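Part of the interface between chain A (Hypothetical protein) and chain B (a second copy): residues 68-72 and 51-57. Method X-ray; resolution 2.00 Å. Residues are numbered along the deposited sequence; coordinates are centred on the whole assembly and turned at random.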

ATOM      1  N   GLU A  68      -3.269 -21.068  -9.179  1.00 29.20           N
ATOM      2  CA  GLU A  68      -3.384 -21.583  -7.825  1.00 28.78           C
ATOM      3  C   GLU A  68      -3.921 -20.457  -6.965  1.00 26.87           C
ATOM      4  O   GLU A  68      -3.562 -19.294  -7.154  1.00 27.55           O
ATOM      5  CB  GLU A  68      -2.022 -22.024  -7.264  1.00 32.28           C
ATOM      6  CG  GLU A  68      -2.058 -22.286  -5.747  1.00 35.60           C
ATOM      7  CD  GLU A  68      -0.699 -22.583  -5.139  1.00 38.06           C
ATOM      8  OE1 GLU A  68       0.264 -21.844  -5.441  1.00 41.22           O
ATOM      9  OE2 GLU A  68      -0.598 -23.545  -4.344  1.00 36.49           O
ATOM     10  N   PRO A  69      -4.806 -20.784  -6.016  1.00 25.08           N
ATOM     11  CA  PRO A  69      -5.375 -19.768  -5.129  1.00 23.36           C
ATOM     12  C   PRO A  69      -4.232 -19.038  -4.434  1.00 21.07           C
ATOM     13  O   PRO A  69      -3.281 -19.671  -3.981  1.00 20.32           O
ATOM     14  CB  PRO A  69      -6.202 -20.598  -4.157  1.00 23.31           C
ATOM     15  CG  PRO A  69      -6.686 -21.718  -5.024  1.00 25.95           C
ATOM     16  CD  PRO A  69      -5.439 -22.095  -5.792  1.00 24.97           C
ATOM     17  N   LEU A  70      -4.324 -17.716  -4.353  1.00 21.78           N
ATOM     18  CA  LEU A  70      -3.281 -16.918  -3.712  1.00 22.03           C
ATOM     19  C   LEU A  70      -3.891 -15.774  -2.920  1.00 22.21           C
ATOM     20  O   LEU A  70      -4.968 -15.284  -3.252  1.00 23.61           O
ATOM     21  CB  LEU A  70      -2.333 -16.347  -4.774  1.00 24.25           C
ATOM     22  CG  LEU A  70      -0.953 -16.967  -5.039  1.00 25.44           C
ATOM     23  CD1 LEU A  70      -0.920 -18.426  -4.668  1.00 24.34           C
ATOM     24  CD2 LEU A  70      -0.603 -16.773  -6.512  1.00 25.40           C
ATOM     25  N   GLU A  71      -3.204 -15.358  -1.862  1.00 21.34           N
ATOM     26  CA  GLU A  71      -3.669 -14.243  -1.052  1.00 20.67           C
ATOM     27  C   GLU A  71      -3.189 -12.966  -1.726  1.00 19.54           C
ATOM     28  O   GLU A  71      -2.107 -12.944  -2.314  1.00 18.67           O
ATOM     29  CB  GLU A  71      -3.047 -14.285   0.345  1.00 22.44           C
ATOM     30  CG  GLU A  71      -3.454 -15.453   1.220  1.00 21.92           C
ATOM     31  CD  GLU A  71      -4.756 -15.197   1.927  1.00 23.63           C
ATOM     32  OE1 GLU A  71      -4.855 -14.156   2.613  1.00 24.55           O
ATOM     33  OE2 GLU A  71      -5.680 -16.027   1.802  1.00 24.32           O
ATOM     34  N   ILE A  72      -3.990 -11.911  -1.657  1.00 18.53           N
ATOM     35  CA  ILE A  72      -3.566 -10.635  -2.205  1.00 18.66           C
ATOM     36  C   ILE A  72      -2.807 -10.051  -1.026  1.00 19.28           C
ATOM     37  O   ILE A  72      -3.405  -9.537  -0.086  1.00 19.08           O
ATOM     38  CB  ILE A  72      -4.743  -9.712  -2.534  1.00 20.50           C
ATOM     39  CG1 ILE A  72      -5.642 -10.351  -3.596  1.00 19.42           C
ATOM     40  CG2 ILE A  72      -4.216  -8.376  -3.044  1.00 19.99           C
ATOM     41  CD1 ILE A  72      -6.878  -9.527  -3.905  1.00 19.42           C
TER
ATOM     42  N   ILE B  51       0.736 -14.643  11.136  1.00 18.21           N
ATOM     43  CA  ILE B  51      -0.006 -14.406   9.904  1.00 20.63           C
ATOM     44  C   ILE B  51      -0.619 -15.725   9.448  1.00 22.77           C
ATOM     45  O   ILE B  51      -0.601 -16.715  10.181  1.00 22.08           O
ATOM     46  CB  ILE B  51       0.911 -13.893   8.776  1.00 20.93           C
ATOM     47  CG1 ILE B  51       1.947 -14.964   8.432  1.00 20.71           C
ATOM     48  CG2 ILE B  51       1.603 -12.596   9.205  1.00 21.51           C
ATOM     49  CD1 ILE B  51       2.787 -14.637   7.223  1.00 23.40           C
ATOM     50  N   GLY B  52      -1.154 -15.742   8.233  1.00 22.92           N
ATOM     51  CA  GLY B  52      -1.746 -16.963   7.727  1.00 23.84           C
ATOM     52  C   GLY B  52      -2.391 -16.792   6.374  1.00 23.74           C
ATOM     53  O   GLY B  52      -2.511 -15.671   5.872  1.00 23.32           O
ATOM     54  N   TYR B  53      -2.793 -17.905   5.767  1.00 23.81           N
ATOM     55  CA  TYR B  53      -3.453 -17.840   4.475  1.00 24.67           C
ATOM     56  C   TYR B  53      -4.769 -18.609   4.548  1.00 24.88           C
ATOM     57  O   TYR B  53      -4.946 -19.474   5.408  1.00 25.00           O
ATOM     58  CB  TYR B  53      -2.536 -18.377   3.371  1.00 24.57           C
ATOM     59  CG  TYR B  53      -2.129 -19.817   3.511  1.00 27.98           C
ATOM     60  CD1 TYR B  53      -2.945 -20.842   3.032  1.00 28.11           C
ATOM     61  CD2 TYR B  53      -0.917 -20.161   4.110  1.00 29.04           C
ATOM     62  CE1 TYR B  53      -2.561 -22.176   3.141  1.00 29.45           C
ATOM     63  CE2 TYR B  53      -0.525 -21.492   4.228  1.00 29.49           C
ATOM     64  CZ  TYR B  53      -1.350 -22.495   3.739  1.00 30.32           C
ATOM     65  OH  TYR B  53      -0.955 -23.803   3.843  1.00 30.65           O
ATOM     66  N   TYR B  54      -5.701 -18.275   3.663  1.00 22.06           N
ATOM     67  CA  TYR B  54      -7.003 -18.917   3.663  1.00 20.83           C
ATOM     68  C   TYR B  54      -7.118 -20.058   2.652  1.00 20.12           C
ATOM     69  O   TYR B  54      -6.953 -19.856   1.449  1.00 19.35           O
ATOM     70  CB  TYR B  54      -8.078 -17.869   3.370  1.00 18.82           C
ATOM     71  CG  TYR B  54      -9.482 -18.327   3.670  1.00 15.69           C
ATOM     72  CD1 TYR B  54      -9.892 -18.548   4.984  1.00 14.57           C
ATOM     73  CD2 TYR B  54     -10.407 -18.534   2.642  1.00 16.91           C
ATOM     74  CE1 TYR B  54     -11.189 -18.959   5.276  1.00 15.10           C
ATOM     75  CE2 TYR B  54     -11.717 -18.948   2.919  1.00 14.97           C
ATOM     76  CZ  TYR B  54     -12.101 -19.155   4.241  1.00 16.91           C
ATOM     77  OH  TYR B  54     -13.387 -19.524   4.540  1.00 17.66           O
ATOM     78  N   ASP B  55      -7.382 -21.264   3.140  1.00 18.64           N
ATOM     79  CA  ASP B  55      -7.559 -22.396   2.240  1.00 20.39           C
ATOM     80  C   ASP B  55      -8.957 -22.144   1.673  1.00 19.70           C
ATOM     81  O   ASP B  55      -9.948 -22.219   2.399  1.00 19.66           O
ATOM     82  CB  ASP B  55      -7.529 -23.712   3.014  1.00 18.59           C
ATOM     83  CG  ASP B  55      -7.645 -24.922   2.110  1.00 18.40           C
ATOM     84  OD1 ASP B  55      -8.545 -24.935   1.245  1.00 15.04           O
ATOM     85  OD2 ASP B  55      -6.840 -25.863   2.267  1.00 18.31           O
ATOM     86  N   GLN B  56      -9.027 -21.830   0.386  1.00 19.29           N
ATOM     87  CA  GLN B  56     -10.296 -21.509  -0.260  1.00 20.70           C
ATOM     88  C   GLN B  56     -11.239 -22.692  -0.486  1.00 21.92           C
ATOM     89  O   GLN B  56     -12.399 -22.506  -0.847  1.00 20.66           O
ATOM     90  CB  GLN B  56     -10.014 -20.783  -1.582  1.00 20.75           C
ATOM     91  CG  GLN B  56      -9.114 -19.560  -1.393  1.00 20.38           C
ATOM     92  CD  GLN B  56      -8.740 -18.872  -2.698  1.00 20.00           C
ATOM     93  OE1 GLN B  56      -7.912 -17.960  -2.711  1.00 19.37           O
ATOM     94  NE2 GLN B  56      -9.351 -19.297  -3.795  1.00 17.24           N
ATOM     95  N   GLU B  57     -10.739 -23.903  -0.266  1.00 23.31           N
ATOM     96  CA  GLU B  57     -11.546 -25.109  -0.436  1.00 26.61           C
ATOM     97  C   GLU B  57     -12.082 -25.582   0.914  1.00 26.81           C
ATOM     98  O   GLU B  57     -13.291 -25.721   1.099  1.00 26.09           O
ATOM     99  CB  GLU B  57     -10.707 -26.221  -1.062  1.00 27.96           C
ATOM    100  CG  GLU B  57     -10.998 -26.486  -2.524  1.00 31.66           C
ATOM    101  CD  GLU B  57     -10.817 -25.267  -3.391  1.00 34.19           C
ATOM    102  OE1 GLU B  57      -9.730 -24.651  -3.323  1.00 38.96           O
ATOM    103  OE2 GLU B  57     -11.756 -24.929  -4.148  1.00 33.63           O
TER

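A strand meeting a neighbouring subunit need not extend that subunit's sheet to bond with it; a side chain can reach across and use the backbone groups directly. The contact between residues 68-72 of chain A and 51-57 of chain B, two copies of one protein, is a compact example. The axes of strands 70-72 and 51-55 come no closer than 7.2 Å, and their directions differ by 124°, so the two run obliquely. No backbone-to-backbone hydrogen bond links them, and the one hydrogen bond between the stretches is made by a carboxylate.

Along chain B, I51(B) lies beyond reach of the other stretch, and the contact begins marginally at G52(B). Its carbonyl O lies 4.3 Å from OE1 of E71(A), a proximity rather than a bond. At Y53(B) the chains pack more closely: CB of Y53(B) sits 3.7 Å from CG of E71(A), an aliphatic contact beneath the charged end of the glutamate. The CA-to-CB bond of Y53(B) points sideways, and its ring leads away, so it is the base of this large side chain that meets chain A.

Y54(B) supplies the polar centre. Its backbone N donates a hydrogen bond to OE2 of E71(A), with 2.9 Å between the two atoms and an N-H...O angle of 162°, close to linear. The glutamate can make this bond because its CA-to-CB bond points toward chain B and its side chain, with chi1 and chi2 both m, brings the carboxylate to the strand. The same OE2 of E71(A) lies 3.4 Å from CB of Y54(B). The tyrosine ring itself leads away, and its hydroxyl is hydrogen-bonded elsewhere in the structure.

D55(B) points away from chain A and serves its own chain instead: its OD1 accepts a hydrogen bond from N of E57(B), at 2.9 Å, tying together the segment that includes Q56(B). Q56(B) turns its CA-to-CB bond toward chain A, where P69(A) does the same in return. CB of P69(A) and CD of Q56(B) approach to 3.4 Å, a tight van der Waals contact between the pyrrolidine ring and the extended glutamine side chain. E57(B), at the margin, adds little.

The 244 Å² buried between the stretches thus centres on two groupings, E71(A) against Y53(B) and Y54(B), and P69(A) against Q56(B). Between them L70(A) points away, as the alternation of an extended chain would lead one to expect.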